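Local coordinates for DNA translocase coupling protein (Clostridium perfringens, PDB 6O1W) that probably binds ATP and DNA as an FtsK/SpoIIIE-family translocase that serves as the coupling protein in plasmid conjugation, at residues F21-D25 against M50-W56; L236-D241 against A283-T287. All coordinates share one frame. Numbering follows the deposited sequence.

Contact 1: F21-D25 against M50-W56; sequences FVGAD and MIPIETW
In the small alpha+beta domain built on the antiparallel sheet 30-36, 43-48, 82-89 and 69-76, an irregular loop after helix 7-18 packs on the lead-in and first turn of helix 53-58. The segments bury 407 Å² together, and their backbones are nearest at Gly-23 and Met-50, whose CA atoms are 4.6 Å apart. Pro-52 is the N-cap residue, and its O accepts a 3.2 Å bond from Trp-56 N.

Backbone packing comes first: Gly-23 is extended (-83/-174), and an ideal CB there would lie 2.8 Å from Met-50 CB, a clash. Its N sits 3.6 Å from Ile-51 CG1.

Aromatic contacts follow. Phe-21 (chi1 t) turns its edge to the face of Trp-56 (chi1 m), a T-shaped pair with centroids 5.0 Å apart and planes at 89°. Ile-51 CD1 makes a CH-pi contact 3.8 Å from the Phe-21 ring centroid.

At the exposed end, the selenomethionine Met-50 places CE 3.8 Å from Ala-24 CB and SE 3.6 Å from Asp-25 CG.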
ATOM      1  N   PHE A  21     -20.615   7.000 -35.170  1.00 34.20           N
ATOM      2  CA  PHE A  21     -19.289   6.448 -34.993  1.00 32.77           C
ATOM      3  C   PHE A  21     -19.255   5.082 -35.683  1.00 38.46           C
ATOM      4  O   PHE A  21     -19.386   4.049 -35.036  1.00 37.22           O
ATOM      5  CB  PHE A  21     -18.958   6.384 -33.501  1.00 32.94           C
ATOM      6  CG  PHE A  21     -17.517   6.139 -33.159  1.00 32.34           C
ATOM      7  CD1 PHE A  21     -16.553   7.116 -33.390  1.00 34.27           C
ATOM      8  CD2 PHE A  21     -17.127   4.966 -32.524  1.00 32.25           C
ATOM      9  CE1 PHE A  21     -15.219   6.915 -33.006  1.00 32.60           C
ATOM     10  CE2 PHE A  21     -15.788   4.752 -32.189  1.00 33.31           C
ATOM     11  CZ  PHE A  21     -14.849   5.740 -32.414  1.00 30.00           C
ATOM     12  N   VAL A  22     -19.103   5.102 -37.019  1.00 37.44           N
ATOM     13  CA  VAL A  22     -19.126   3.897 -37.889  1.00 38.65           C
ATOM     14  C   VAL A  22     -17.856   3.775 -38.743  1.00 43.08           C
ATOM     15  O   VAL A  22     -17.282   4.799 -39.112  1.00 41.38           O
ATOM     16  CB  VAL A  22     -20.400   3.839 -38.794  1.00 42.70           C
ATOM     17  CG1 VAL A  22     -21.689   3.801 -37.968  1.00 43.10           C
ATOM     18  CG2 VAL A  22     -20.440   4.988 -39.800  1.00 41.87           C
ATOM     19  N   GLY A  23     -17.456   2.539 -39.062  1.00 41.59           N
ATOM     20  CA  GLY A  23     -16.300   2.267 -39.914  1.00 42.63           C
ATOM     21  C   GLY A  23     -16.665   2.352 -41.385  1.00 51.95           C
ATOM     22  O   GLY A  23     -17.808   2.694 -41.710  1.00 51.56           O
ATOM     23  N   ALA A  24     -15.722   1.996 -42.295  1.00 51.20           N
ATOM     24  CA  ALA A  24     -15.961   2.008 -43.759  1.00 52.19           C
ATOM     25  C   ALA A  24     -17.132   1.114 -44.186  1.00 56.31           C
ATOM     26  O   ALA A  24     -17.799   1.415 -45.182  1.00 57.04           O
ATOM     27  CB  ALA A  24     -14.701   1.600 -44.513  1.00 53.10           C
ATOM     28  N   ASP A  25     -17.388   0.031 -43.418  1.00 51.09           N
ATOM     29  CA  ASP A  25     -18.490  -0.922 -43.618  1.00 49.32           C
ATOM     30  C   ASP A  25     -19.834  -0.388 -43.079  1.00 53.03           C
ATOM     31  O   ASP A  25     -20.828  -1.106 -43.123  1.00 53.65           O
ATOM     32  CB  ASP A  25     -18.150  -2.263 -42.941  1.00 50.07           C
ATOM     33  CG  ASP A  25     -17.822  -2.192 -41.447  1.00 57.66           C
ATOM     34  OD1 ASP A  25     -17.892  -1.071 -40.863  1.00 57.25           O
ATOM     35  OD2 ASP A  25     -17.490  -3.246 -40.863  1.00 57.12           O
HETATM   36  N   MSE A  50     -13.993  -1.206 -37.850  1.00 44.06           N
HETATM   37  CA  MSE A  50     -13.052  -0.773 -38.868  1.00 47.57           C
HETATM   38  C   MSE A  50     -12.565   0.658 -38.595  1.00 47.68           C
HETATM   39  O   MSE A  50     -11.902   1.235 -39.458  1.00 49.69           O
HETATM   40  CB  MSE A  50     -13.703  -0.866 -40.256  1.00 52.68           C
HETATM   41  CG  MSE A  50     -13.802  -2.286 -40.785  1.00 64.93           C
HETATM   42 SE   MSE A  50     -14.424  -2.243 -42.628  1.00 79.80          SE
HETATM   43  CE  MSE A  50     -12.793  -1.496 -43.516  1.00 76.33           C
ATOM     44  N   ILE A  51     -12.869   1.230 -37.406  1.00 38.16           N
ATOM     45  CA  ILE A  51     -12.462   2.599 -37.069  1.00 34.54           C
ATOM     46  C   ILE A  51     -11.021   2.584 -36.543  1.00 37.75           C
ATOM     47  O   ILE A  51     -10.734   1.866 -35.578  1.00 36.99           O
ATOM     48  CB  ILE A  51     -13.462   3.302 -36.106  1.00 36.38           C
ATOM     49  CG1 ILE A  51     -14.898   3.271 -36.679  1.00 36.21           C
ATOM     50  CG2 ILE A  51     -13.019   4.734 -35.804  1.00 35.59           C
ATOM     51  CD1 ILE A  51     -15.985   3.448 -35.674  1.00 40.05           C
ATOM     52  N   PRO A  52     -10.105   3.372 -37.160  1.00 33.75           N
ATOM     53  CA  PRO A  52      -8.706   3.366 -36.692  1.00 33.55           C
ATOM     54  C   PRO A  52      -8.540   3.831 -35.234  1.00 38.13           C
ATOM     55  O   PRO A  52      -9.338   4.638 -34.732  1.00 38.34           O
ATOM     56  CB  PRO A  52      -7.970   4.273 -37.703  1.00 35.41           C
ATOM     57  CG  PRO A  52      -9.029   5.025 -38.443  1.00 38.65           C
ATOM     58  CD  PRO A  52     -10.304   4.268 -38.328  1.00 34.77           C
ATOM     59  N   ILE A  53      -7.536   3.279 -34.544  1.00 33.49           N
ATOM     60  CA  ILE A  53      -7.220   3.570 -33.144  1.00 35.04           C
ATOM     61  C   ILE A  53      -7.066   5.091 -32.865  1.00 37.81           C
ATOM     62  O   ILE A  53      -7.504   5.557 -31.821  1.00 35.37           O
ATOM     63  CB  ILE A  53      -5.980   2.749 -32.666  1.00 38.91           C
ATOM     64  CG1 ILE A  53      -5.775   2.813 -31.146  1.00 40.43           C
ATOM     65  CG2 ILE A  53      -4.692   3.167 -33.401  1.00 38.42           C
ATOM     66  CD1 ILE A  53      -6.632   2.003 -30.344  1.00 49.16           C
ATOM     67  N   GLU A  54      -6.463   5.841 -33.813  1.00 36.01           N
ATOM     68  CA  GLU A  54      -6.248   7.284 -33.710  1.00 36.34           C
ATOM     69  C   GLU A  54      -7.582   8.038 -33.722  1.00 36.14           C
ATOM     70  O   GLU A  54      -7.708   9.037 -33.013  1.00 34.77           O
ATOM     71  CB  GLU A  54      -5.230   7.822 -34.744  1.00 38.05           C
ATOM     72  CG  GLU A  54      -5.172   7.068 -36.067  1.00 56.91           C
ATOM     73  CD  GLU A  54      -4.362   5.783 -36.076  1.00 74.80           C
ATOM     74  OE1 GLU A  54      -3.148   5.829 -35.773  1.00 71.76           O
ATOM     75  OE2 GLU A  54      -4.949   4.725 -36.393  1.00 62.64           O
ATOM     76  N   THR A  55      -8.591   7.509 -34.438  1.00 30.94           N
ATOM     77  CA  THR A  55      -9.939   8.077 -34.403  1.00 31.03           C
ATOM     78  C   THR A  55     -10.616   7.791 -33.022  1.00 35.12           C
ATOM     79  O   THR A  55     -11.142   8.722 -32.417  1.00 34.25           O
ATOM     80  CB  THR A  55     -10.750   7.655 -35.611  1.00 35.43           C
ATOM     81  OG1 THR A  55     -10.064   8.135 -36.766  1.00 36.59           O
ATOM     82  CG2 THR A  55     -12.177   8.245 -35.591  1.00 35.45           C
ATOM     83  N   TRP A  56     -10.496   6.546 -32.480  1.00 29.98           N
ATOM     84  CA  TRP A  56     -11.005   6.220 -31.140  1.00 29.54           C
ATOM     85  C   TRP A  56     -10.363   7.177 -30.128  1.00 32.36           C
ATOM     86  O   TRP A  56     -11.046   7.651 -29.214  1.00 30.20           O
ATOM     87  CB  TRP A  56     -10.644   4.766 -30.721  1.00 28.37           C
ATOM     88  CG  TRP A  56     -11.504   3.694 -31.335  1.00 30.25           C
ATOM     89  CD1 TRP A  56     -11.346   3.115 -32.558  1.00 33.08           C
ATOM     90  CD2 TRP A  56     -12.632   3.044 -30.724  1.00 30.40           C
ATOM     91  NE1 TRP A  56     -12.288   2.122 -32.741  1.00 32.50           N
ATOM     92  CE2 TRP A  56     -13.106   2.075 -31.644  1.00 34.18           C
ATOM     93  CE3 TRP A  56     -13.333   3.233 -29.515  1.00 31.57           C
ATOM     94  CZ2 TRP A  56     -14.213   1.262 -31.373  1.00 32.99           C
ATOM     95  CZ3 TRP A  56     -14.445   2.446 -29.257  1.00 33.00           C
ATOM     96  CH2 TRP A  56     -14.878   1.473 -30.179  1.00 33.49           C
TER

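Contact 2: L236-D241 against A283-T287; sequences LAELMD and AKVIT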
ATOM      1  N   LEU A 236      13.350  -1.231   2.579  1.00 28.46           N
ATOM      2  CA  LEU A 236      13.708  -2.626   2.864  1.00 28.64           C
ATOM      3  C   LEU A 236      15.007  -3.054   2.163  1.00 34.60           C
ATOM      4  O   LEU A 236      15.750  -3.847   2.742  1.00 35.21           O
ATOM      5  CB  LEU A 236      12.562  -3.593   2.509  1.00 28.23           C
ATOM      6  CG  LEU A 236      12.647  -5.066   2.990  1.00 32.75           C
ATOM      7  CD1 LEU A 236      12.836  -5.187   4.488  1.00 32.09           C
ATOM      8  CD2 LEU A 236      11.434  -5.836   2.562  1.00 35.33           C
ATOM      9  N   ALA A 237      15.300  -2.512   0.955  1.00 31.28           N
ATOM     10  CA  ALA A 237      16.534  -2.842   0.212  1.00 31.80           C
ATOM     11  C   ALA A 237      17.812  -2.543   1.017  1.00 36.35           C
ATOM     12  O   ALA A 237      18.781  -3.273   0.877  1.00 36.58           O
ATOM     13  CB  ALA A 237      16.574  -2.128  -1.133  1.00 32.05           C
ATOM     14  N   GLU A 238      17.798  -1.515   1.888  1.00 32.72           N
ATOM     15  CA  GLU A 238      18.944  -1.153   2.760  1.00 33.52           C
ATOM     16  C   GLU A 238      19.291  -2.273   3.787  1.00 39.36           C
ATOM     17  O   GLU A 238      20.433  -2.357   4.253  1.00 38.57           O
ATOM     18  CB  GLU A 238      18.661   0.170   3.492  1.00 34.43           C
ATOM     19  CG  GLU A 238      18.705   1.385   2.564  1.00 43.67           C
ATOM     20  CD  GLU A 238      18.138   2.702   3.073  1.00 64.04           C
ATOM     21  OE1 GLU A 238      17.704   2.775   4.247  1.00 43.54           O
ATOM     22  OE2 GLU A 238      18.113   3.666   2.276  1.00 63.78           O
ATOM     23  N   LEU A 239      18.303  -3.125   4.129  1.00 36.52           N
ATOM     24  CA  LEU A 239      18.498  -4.239   5.058  1.00 37.62           C
ATOM     25  C   LEU A 239      18.602  -5.591   4.319  1.00 46.71           C
ATOM     26  O   LEU A 239      19.251  -6.500   4.828  1.00 47.22           O
ATOM     27  CB  LEU A 239      17.320  -4.323   6.057  1.00 37.08           C
ATOM     28  CG  LEU A 239      17.119  -3.186   7.082  1.00 40.98           C
ATOM     29  CD1 LEU A 239      15.905  -3.448   7.910  1.00 39.70           C
ATOM     30  CD2 LEU A 239      18.331  -3.029   8.021  1.00 41.29           C
HETATM   31  N   MSE A 240      17.909  -5.741   3.173  1.00 46.16           N
HETATM   32  CA  MSE A 240      17.828  -7.011   2.442  1.00 48.40           C
HETATM   33  C   MSE A 240      18.792  -7.159   1.277  1.00 50.42           C
HETATM   34  O   MSE A 240      19.276  -8.265   1.057  1.00 49.39           O
HETATM   35  CB  MSE A 240      16.395  -7.283   1.963  1.00 52.35           C
HETATM   36  CG  MSE A 240      15.393  -7.427   3.083  1.00 62.64           C
HETATM   37 SE   MSE A 240      15.689  -8.997   4.196  1.00 75.57          SE
HETATM   38  CE  MSE A 240      15.116  -8.251   5.973  1.00 71.97           C
ATOM     39  N   ASP A 241      19.032  -6.088   0.499  1.00 47.06           N
ATOM     40  CA  ASP A 241      19.937  -6.162  -0.646  1.00 47.88           C
ATOM     41  C   ASP A 241      21.394  -6.182  -0.184  1.00 54.03           C
ATOM     42  O   ASP A 241      21.932  -5.161   0.250  1.00 53.62           O
ATOM     43  CB  ASP A 241      19.661  -5.056  -1.674  1.00 50.13           C
ATOM     44  CG  ASP A 241      20.382  -5.232  -2.998  1.00 66.64           C
ATOM     45  OD1 ASP A 241      21.589  -5.583  -2.982  1.00 68.20           O
ATOM     46  OD2 ASP A 241      19.749  -5.002  -4.050  1.00 74.65           O
ATOM     47  N   ALA A 283      12.649  -9.976  -5.832  1.00 42.55           N
ATOM     48  CA  ALA A 283      12.501 -11.212  -5.034  1.00 43.16           C
ATOM     49  C   ALA A 283      13.589 -11.421  -3.992  1.00 48.23           C
ATOM     50  O   ALA A 283      13.368 -12.146  -3.024  1.00 49.31           O
ATOM     51  CB  ALA A 283      12.409 -12.428  -5.935  1.00 44.30           C
ATOM     52  N   LYS A 284      14.750 -10.771  -4.158  1.00 45.41           N
ATOM     53  CA  LYS A 284      15.844 -10.858  -3.181  1.00 45.05           C
ATOM     54  C   LYS A 284      15.549 -10.014  -1.957  1.00 47.32           C
ATOM     55  O   LYS A 284      16.078 -10.305  -0.877  1.00 47.02           O
ATOM     56  CB  LYS A 284      17.167 -10.388  -3.798  1.00 47.94           C
ATOM     57  CG  LYS A 284      17.944 -11.472  -4.548  1.00 61.59           C
ATOM     58  CD  LYS A 284      18.555 -10.957  -5.869  1.00 75.16           C
ATOM     59  CE  LYS A 284      19.519  -9.786  -5.757  1.00 84.43           C
ATOM     60  NZ  LYS A 284      19.287  -8.773  -6.827  1.00 86.11           N
ATOM     61  N   VAL A 285      14.714  -8.959  -2.126  1.00 41.57           N
ATOM     62  CA  VAL A 285      14.356  -8.003  -1.074  1.00 40.10           C
ATOM     63  C   VAL A 285      13.016  -8.377  -0.456  1.00 41.70           C
ATOM     64  O   VAL A 285      12.932  -8.503   0.764  1.00 39.92           O
ATOM     65  CB  VAL A 285      14.448  -6.536  -1.597  1.00 44.65           C
ATOM     66  CG1 VAL A 285      13.782  -5.533  -0.648  1.00 44.48           C
ATOM     67  CG2 VAL A 285      15.909  -6.148  -1.864  1.00 44.40           C
ATOM     68  N   ILE A 286      11.976  -8.560  -1.288  1.00 38.11           N
ATOM     69  CA  ILE A 286      10.650  -9.018  -0.839  1.00 37.73           C
ATOM     70  C   ILE A 286      10.687 -10.539  -1.019  1.00 44.13           C
ATOM     71  O   ILE A 286      10.245 -11.060  -2.042  1.00 44.03           O
ATOM     72  CB  ILE A 286       9.483  -8.372  -1.627  1.00 39.97           C
ATOM     73  CG1 ILE A 286       9.589  -6.821  -1.638  1.00 39.77           C
ATOM     74  CG2 ILE A 286       8.113  -8.892  -1.092  1.00 39.60           C
ATOM     75  CD1 ILE A 286       8.559  -6.081  -2.551  1.00 44.98           C
ATOM     76  N   THR A 287      11.312 -11.228  -0.063  1.00 42.23           N
ATOM     77  CA  THR A 287      11.475 -12.678  -0.097  1.00 42.99           C
ATOM     78  C   THR A 287      10.144 -13.382   0.240  1.00 48.46           C
ATOM     79  O   THR A 287       9.134 -12.716   0.526  1.00 47.00           O
ATOM     80  CB  THR A 287      12.573 -13.103   0.905  1.00 49.59           C
ATOM     81  OG1 THR A 287      12.181 -12.708   2.223  1.00 47.26           O
ATOM     82  CG2 THR A 287      13.969 -12.549   0.558  1.00 46.28           C
TER
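Val-285 is the bump of this interface. It gives 106 Å² of the 282 Å² buried in total, and its two methyls enter a hollow along one side of the short helix 237-240. Leu-236 and Ala-237 border CG1, with Leu-236 CG at 3.8 Å and Ala-237 N at 3.7 Å from it. CG2 lies between Ala-237 CB (4.1 Å) and, one turn on, Met-240 CB (4.0 Å) and Asp-241 CB (3.9 Å). The CA atoms of Met-240 and Val-285 come within 5.0 Å, close enough for the loop backbone to fit against the side chains, so that Val-285 O is 3.5 Å from both Leu-236 CD2 and Met-240 CG. The end of the Met-240 side chain leads away from the loop, and the side chain touches Glu-257 and Thr-260 of helix 247-266, while Asp-241 OD1 bonds to Thr-243 OG1. Behind the hollow, Leu-236 rests on Ile-276 and Val-278. The arrangement joins the short helix after strand 229-233 to the loop after the neighbouring parallel strand 272-278 in the P-loop NTPase core of an FtsK/SpoIIIE-type motor domain.

Contacts 1 and 2 lie in separate parts of the chain, their centres 48 Å apart and their nearest atoms about 33 Å apart, and contact 1 closes in sequence before contact 2 opens. Residues 21-25 and 50-56 pack beside the four-stranded antiparallel sheet, away from the annotated sites; the centre of contact 1 is about 40 Å from the centre of the chain. The centre of contact 2 is only about 17 Å from it, at the mixed sheet of the ATPase core. There the Leu-236 side chain is about 8 Å from that of Lys-142, which contacts ATP in another structure of this protein. No ATP is bound to this chain. Contact 2 is thus near the nucleotide site, whereas contact 1 is local packing in the smaller domain.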